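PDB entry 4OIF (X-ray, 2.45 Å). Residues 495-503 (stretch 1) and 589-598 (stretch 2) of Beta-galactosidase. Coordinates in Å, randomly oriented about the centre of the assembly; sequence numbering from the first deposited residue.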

ATOM      1  N   GLY A 495      32.405  30.180 -19.690  1.00 16.57           N
ATOM      2  CA  GLY A 495      31.465  29.086 -19.573  1.00  5.32           C
ATOM      3  C   GLY A 495      30.036  29.489 -19.900  1.00 14.69           C
ATOM      4  O   GLY A 495      29.625  30.621 -19.654  1.00 17.84           O
ATOM      5  N   THR A 496      29.290  28.554 -20.480  1.00  6.00           N
ATOM      6  CA  THR A 496      27.865  28.706 -20.692  1.00  7.26           C
ATOM      7  C   THR A 496      27.126  27.776 -19.720  1.00 10.54           C
ATOM      8  O   THR A 496      27.285  26.563 -19.769  1.00 13.49           O
ATOM      9  CB  THR A 496      27.474  28.379 -22.143  1.00 10.57           C
ATOM     10  OG1 THR A 496      28.011  29.373 -23.016  1.00 16.57           O
ATOM     11  CG2 THR A 496      25.972  28.354 -22.297  1.00 16.16           C
ATOM     12  N   LEU A 497      26.334  28.355 -18.831  1.00 12.96           N
ATOM     13  CA  LEU A 497      25.684  27.622 -17.761  1.00  9.97           C
ATOM     14  C   LEU A 497      24.182  27.680 -17.919  1.00  6.21           C
ATOM     15  O   LEU A 497      23.648  28.739 -18.202  1.00  9.24           O
ATOM     16  CB  LEU A 497      26.090  28.204 -16.414  1.00  5.65           C
ATOM     17  CG  LEU A 497      25.380  27.691 -15.165  1.00  6.65           C
ATOM     18  CD1 LEU A 497      25.646  26.205 -14.913  1.00  5.12           C
ATOM     19  CD2 LEU A 497      25.804  28.506 -13.981  1.00  4.43           C
ATOM     20  N   VAL A 498      23.512  26.544 -17.741  1.00  6.33           N
ATOM     21  CA  VAL A 498      22.048  26.477 -17.781  1.00  6.32           C
ATOM     22  C   VAL A 498      21.492  25.935 -16.465  1.00 11.64           C
ATOM     23  O   VAL A 498      21.850  24.841 -16.032  1.00  6.58           O
ATOM     24  CB  VAL A 498      21.533  25.586 -18.935  1.00  9.71           C
ATOM     25  CG1 VAL A 498      20.020  25.456 -18.877  1.00 11.17           C
ATOM     26  CG2 VAL A 498      21.950  26.150 -20.285  1.00  7.83           C
ATOM     27  N   MET A 499      20.627  26.710 -15.819  1.00  8.53           N
ATOM     28  CA  MET A 499      19.944  26.233 -14.625  1.00 10.32           C
ATOM     29  C   MET A 499      18.445  26.359 -14.793  1.00 11.45           C
ATOM     30  O   MET A 499      17.956  26.929 -15.776  1.00 10.01           O
ATOM     31  CB  MET A 499      20.406  26.986 -13.376  1.00 11.42           C
ATOM     32  CG  MET A 499      21.764  26.536 -12.885  1.00 10.70           C
ATOM     33  SD  MET A 499      22.276  27.371 -11.381  1.00 14.97           S
ATOM     34  CE  MET A 499      22.689  26.006 -10.327  1.00  7.63           C
ATOM     35  N   THR A 500      17.712  25.804 -13.838  1.00  8.11           N
ATOM     36  CA  THR A 500      16.268  25.705 -13.972  1.00 10.65           C
ATOM     37  C   THR A 500      15.572  26.022 -12.683  1.00 12.33           C
ATOM     38  O   THR A 500      16.199  26.305 -11.664  1.00  6.69           O
ATOM     39  CB  THR A 500      15.800  24.288 -14.377  1.00 11.69           C
ATOM     40  OG1 THR A 500      15.934  23.403 -13.253  1.00  8.75           O
ATOM     41  CG2 THR A 500      16.588  23.744 -15.584  1.00  7.22           C
ATOM     42  N   TYR A 501      14.253  25.925 -12.750  1.00  9.79           N
ATOM     43  CA  TYR A 501      13.404  25.927 -11.580  1.00  9.84           C
ATOM     44  C   TYR A 501      13.971  25.072 -10.447  1.00 10.03           C
ATOM     45  O   TYR A 501      14.644  24.064 -10.691  1.00 10.28           O
ATOM     46  CB  TYR A 501      12.023  25.420 -11.966  1.00  5.92           C
ATOM     47  CG  TYR A 501      12.048  24.088 -12.667  1.00  7.96           C
ATOM     48  CD1 TYR A 501      12.222  24.009 -14.046  1.00  7.52           C
ATOM     49  CD2 TYR A 501      11.885  22.898 -11.952  1.00  9.45           C
ATOM     50  CE1 TYR A 501      12.244  22.773 -14.700  1.00 12.70           C
ATOM     51  CE2 TYR A 501      11.899  21.661 -12.596  1.00  8.36           C
ATOM     52  CZ  TYR A 501      12.083  21.602 -13.972  1.00 12.98           C
ATOM     53  OH  TYR A 501      12.098  20.381 -14.624  1.00 11.65           O
ATOM     54  N   ILE A 502      13.685  25.496  -9.217  1.00  6.44           N
ATOM     55  CA  ILE A 502      14.081  24.800  -7.996  1.00  6.47           C
ATOM     56  C   ILE A 502      15.576  24.525  -7.950  1.00  5.44           C
ATOM     57  O   ILE A 502      16.023  23.413  -7.674  1.00  8.35           O
ATOM     58  CB  ILE A 502      13.273  23.493  -7.824  1.00  6.55           C
ATOM     59  CG1 ILE A 502      11.797  23.776  -8.116  1.00  6.43           C
ATOM     60  CG2 ILE A 502      13.379  22.984  -6.411  1.00  7.44           C
ATOM     61  CD1 ILE A 502      10.893  22.623  -7.873  1.00  6.87           C
ATOM     62  N   SER A 503      16.347  25.571  -8.210  1.00  5.21           N
ATOM     63  CA  SER A 503      17.798  25.505  -8.125  1.00  6.53           C
ATOM     64  C   SER A 503      18.271  26.564  -7.162  1.00  9.60           C
ATOM     65  O   SER A 503      17.784  27.651  -7.205  1.00  4.02           O
ATOM     66  CB  SER A 503      18.431  25.733  -9.491  1.00  3.38           C
ATOM     67  OG  SER A 503      17.923  24.824 -10.454  1.00 15.21           O
ATOM     68  N   GLY A 589      31.200  34.731 -20.300  1.00 20.06           N
ATOM     69  CA  GLY A 589      30.258  33.649 -20.523  1.00 18.81           C
ATOM     70  C   GLY A 589      28.790  34.013 -20.581  1.00 16.06           C
ATOM     71  O   GLY A 589      28.417  35.174 -20.757  1.00 18.37           O
ATOM     72  N   GLN A 590      27.953  32.990 -20.439  1.00 16.28           N
ATOM     73  CA  GLN A 590      26.508  33.134 -20.544  1.00 18.56           C
ATOM     74  C   GLN A 590      25.791  32.252 -19.538  1.00 25.20           C
ATOM     75  O   GLN A 590      26.233  31.145 -19.256  1.00 18.19           O
ATOM     76  CB  GLN A 590      26.027  32.782 -21.944  1.00 14.85           C
ATOM     77  CG  GLN A 590      25.870  33.957 -22.850  1.00 25.53           C
ATOM     78  CD  GLN A 590      24.852  33.681 -23.922  1.00 28.48           C
ATOM     79  OE1 GLN A 590      24.986  32.723 -24.681  1.00 25.91           O
ATOM     80  NE2 GLN A 590      23.813  34.507 -23.982  1.00 33.75           N
ATOM     81  N   ALA A 591      24.676  32.745 -19.011  1.00 21.82           N
ATOM     82  CA  ALA A 591      23.865  31.983 -18.080  1.00 13.27           C
ATOM     83  C   ALA A 591      22.399  32.033 -18.493  1.00  8.57           C
ATOM     84  O   ALA A 591      21.806  33.102 -18.629  1.00 12.32           O
ATOM     85  CB  ALA A 591      24.055  32.502 -16.654  1.00 11.05           C
ATOM     86  N   TYR A 592      21.835  30.853 -18.712  1.00  9.81           N
ATOM     87  CA  TYR A 592      20.435  30.682 -19.066  1.00 11.08           C
ATOM     88  C   TYR A 592      19.615  30.109 -17.899  1.00 16.19           C
ATOM     89  O   TYR A 592      20.059  29.190 -17.205  1.00  9.92           O
ATOM     90  CB  TYR A 592      20.298  29.739 -20.259  1.00 15.26           C
ATOM     91  CG  TYR A 592      20.919  30.220 -21.539  1.00 19.86           C
ATOM     92  CD1 TYR A 592      22.296  30.203 -21.713  1.00 16.42           C
ATOM     93  CD2 TYR A 592      20.127  30.655 -22.594  1.00 11.09           C
ATOM     94  CE1 TYR A 592      22.869  30.633 -22.888  1.00 16.35           C
ATOM     95  CE2 TYR A 592      20.692  31.073 -23.778  1.00 15.91           C
ATOM     96  CZ  TYR A 592      22.064  31.061 -23.918  1.00 17.76           C
ATOM     97  OH  TYR A 592      22.639  31.481 -25.088  1.00 18.97           O
ATOM     98  N   TYR A 593      18.403  30.625 -17.714  1.00 13.64           N
ATOM     99  CA  TYR A 593      17.496  30.080 -16.716  1.00 13.25           C
ATOM    100  C   TYR A 593      16.220  29.608 -17.385  1.00 10.42           C
ATOM    101  O   TYR A 593      15.579  30.368 -18.122  1.00 10.34           O
ATOM    102  CB  TYR A 593      17.184  31.127 -15.646  1.00 13.60           C
ATOM    103  CG  TYR A 593      16.454  30.587 -14.434  1.00 16.91           C
ATOM    104  CD1 TYR A 593      15.067  30.696 -14.325  1.00  8.36           C
ATOM    105  CD2 TYR A 593      17.154  29.985 -13.382  1.00  9.66           C
ATOM    106  CE1 TYR A 593      14.392  30.212 -13.197  1.00  9.56           C
ATOM    107  CE2 TYR A 593      16.485  29.488 -12.253  1.00  7.29           C
ATOM    108  CZ  TYR A 593      15.106  29.607 -12.167  1.00  8.88           C
ATOM    109  OH  TYR A 593      14.439  29.126 -11.060  1.00  7.38           O
ATOM    110  N   ILE A 594      15.855  28.355 -17.135  1.00  5.36           N
ATOM    111  CA  ILE A 594      14.608  27.815 -17.663  1.00  6.25           C
ATOM    112  C   ILE A 594      13.587  27.682 -16.540  1.00  9.98           C
ATOM    113  O   ILE A 594      13.737  26.827 -15.662  1.00 12.89           O
ATOM    114  CB  ILE A 594      14.809  26.444 -18.331  1.00  8.76           C
ATOM    115  CG1 ILE A 594      15.755  26.559 -19.532  1.00  4.17           C
ATOM    116  CG2 ILE A 594      13.471  25.908 -18.762  1.00  7.56           C
ATOM    117  CD1 ILE A 594      16.316  25.248 -20.011  1.00  6.25           C
ATOM    118  N   GLY A 595      12.551  28.521 -16.562  1.00 11.93           N
ATOM    119  CA  GLY A 595      11.667  28.661 -15.408  1.00 10.34           C
ATOM    120  C   GLY A 595      10.623  27.576 -15.181  1.00  8.55           C
ATOM    121  O   GLY A 595      10.110  27.413 -14.069  1.00  7.11           O
ATOM    122  N   GLY A 596      10.287  26.841 -16.233  1.00  4.91           N
ATOM    123  CA  GLY A 596       9.230  25.861 -16.133  1.00  5.84           C
ATOM    124  C   GLY A 596       9.673  24.533 -16.688  1.00  7.35           C
ATOM    125  O   GLY A 596      10.683  24.451 -17.381  1.00  8.94           O
ATOM    126  N   ARG A 597       8.922  23.486 -16.379  1.00 10.51           N
ATOM    127  CA  ARG A 597       9.249  22.162 -16.885  1.00 13.04           C
ATOM    128  C   ARG A 597       8.483  21.943 -18.192  1.00 15.24           C
ATOM    129  O   ARG A 597       7.249  21.852 -18.219  1.00 13.49           O
ATOM    130  CB  ARG A 597       8.931  21.087 -15.850  1.00  8.39           C
ATOM    131  CG  ARG A 597       9.136  19.677 -16.360  1.00 13.97           C
ATOM    132  CD  ARG A 597       8.862  18.666 -15.276  1.00 11.95           C
ATOM    133  NE  ARG A 597       9.918  18.629 -14.263  1.00 15.84           N
ATOM    134  CZ  ARG A 597       9.828  17.940 -13.129  1.00 13.27           C
ATOM    135  NH1 ARG A 597       8.725  17.244 -12.858  1.00  6.69           N
ATOM    136  NH2 ARG A 597      10.834  17.955 -12.266  1.00  6.15           N
ATOM    137  N   LEU A 598       9.229  21.891 -19.285  1.00  9.75           N
ATOM    138  CA  LEU A 598       8.627  21.996 -20.600  1.00 10.60           C
ATOM    139  C   LEU A 598       8.808  20.702 -21.387  1.00  8.96           C
ATOM    140  O   LEU A 598       9.752  19.950 -21.143  1.00  8.80           O
ATOM    141  CB  LEU A 598       9.235  23.194 -21.342  1.00 11.31           C
ATOM    142  CG  LEU A 598       9.060  24.545 -20.623  1.00  7.86           C
ATOM    143  CD1 LEU A 598       9.725  25.660 -21.385  1.00  9.97           C
ATOM    144  CD2 LEU A 598       7.604  24.867 -20.439  1.00 10.08           C
TER
HETATM  145  O   HOH W   1      27.108  30.839 -25.216  1.00 14.11           O
HETATM  146  O   HOH W   2      15.495  28.480  -8.864  1.00  5.21           O

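What holds the two backbones at a fixed spacing? Strands 496-500 and 589-594 run parallel, their directions differing by 20°, and a ladder of hydrogen bonds zips them together. Leu-497 uses both its polar backbone atoms: its N donates to Gln-590 O at 2.8 Å, and its O accepts from Tyr-592 N at 2.8 Å. Met-499 repeats the pattern, its N to Tyr-592 O at 2.9 Å and its O from Ile-594 N at 2.9 Å. At the start of the ladder Gly-589 lies close, its CA 3.2 Å from Gly-495 O. A side chain here would have no hollow to enter, since an ideal CB on Gly-589 would fall 2.2 Å from Gly-495 O.

How do the side chains fit on the face that carries Thr-496, Val-498 and Thr-500? They mesh with Gln-590, Tyr-592 and Ile-594 in an alternating row. Tyr-592 is met by two methyls: Thr-496 CG2 lies 3.9 Å from Tyr-592 CE1, and Val-498 CG2 packs 4.0 Å from Tyr-592 CB. The other methyl of Val-498 serves the next neighbour, with CG1 3.9 Å from Ile-594 CD1. One valine thus touches both the tyrosine and the isoleucine, one methyl to each. Beyond the methyls, water 1 joins the strands, donating to Thr-496 OG1 at 2.8 Å and to Gln-590 OE1 at 2.9 Å; that same OE1 accepts from Tyr-592 OH at 2.7 Å.

What occupies the other face? Here Leu-497 pairs with the small Ala-591, and Met-499 with Tyr-593. The end of Met-499 leads away, leaving its CB 4.4 Å from Tyr-593 CD2, whereas the tyrosine ring reaches along the neighbouring strand. Thr-500 CA lies over one face of that ring, and Tyr-593 CE2 comes within 3.2 Å of Thr-500 O. The phenol tip arrives 3.4 Å from Tyr-501 CA, at Tyr-593 OH. Water 2 continues the link, 2.5 Å from Tyr-593 OH and accepting from Ser-503 N at 3.1 Å.

Where does the contact go once the strands end? Tyr-501 has the largest covered area of any residue here. Its N still donates to Ile-594 O at 3.1 Å, while its side chain extends along the loop that follows Ile-594. Gly-595 O lies 3.5 Å from Tyr-501 CB, and Gly-596 O lies 3.5 Å from Tyr-501 CE1, so the loop backbone lines the path of the ring. At its far end Arg-597 NE donates to Tyr-501 OH at 2.8 Å, nearly straight at 169°, with the hydroxyl near the guanidinium plane.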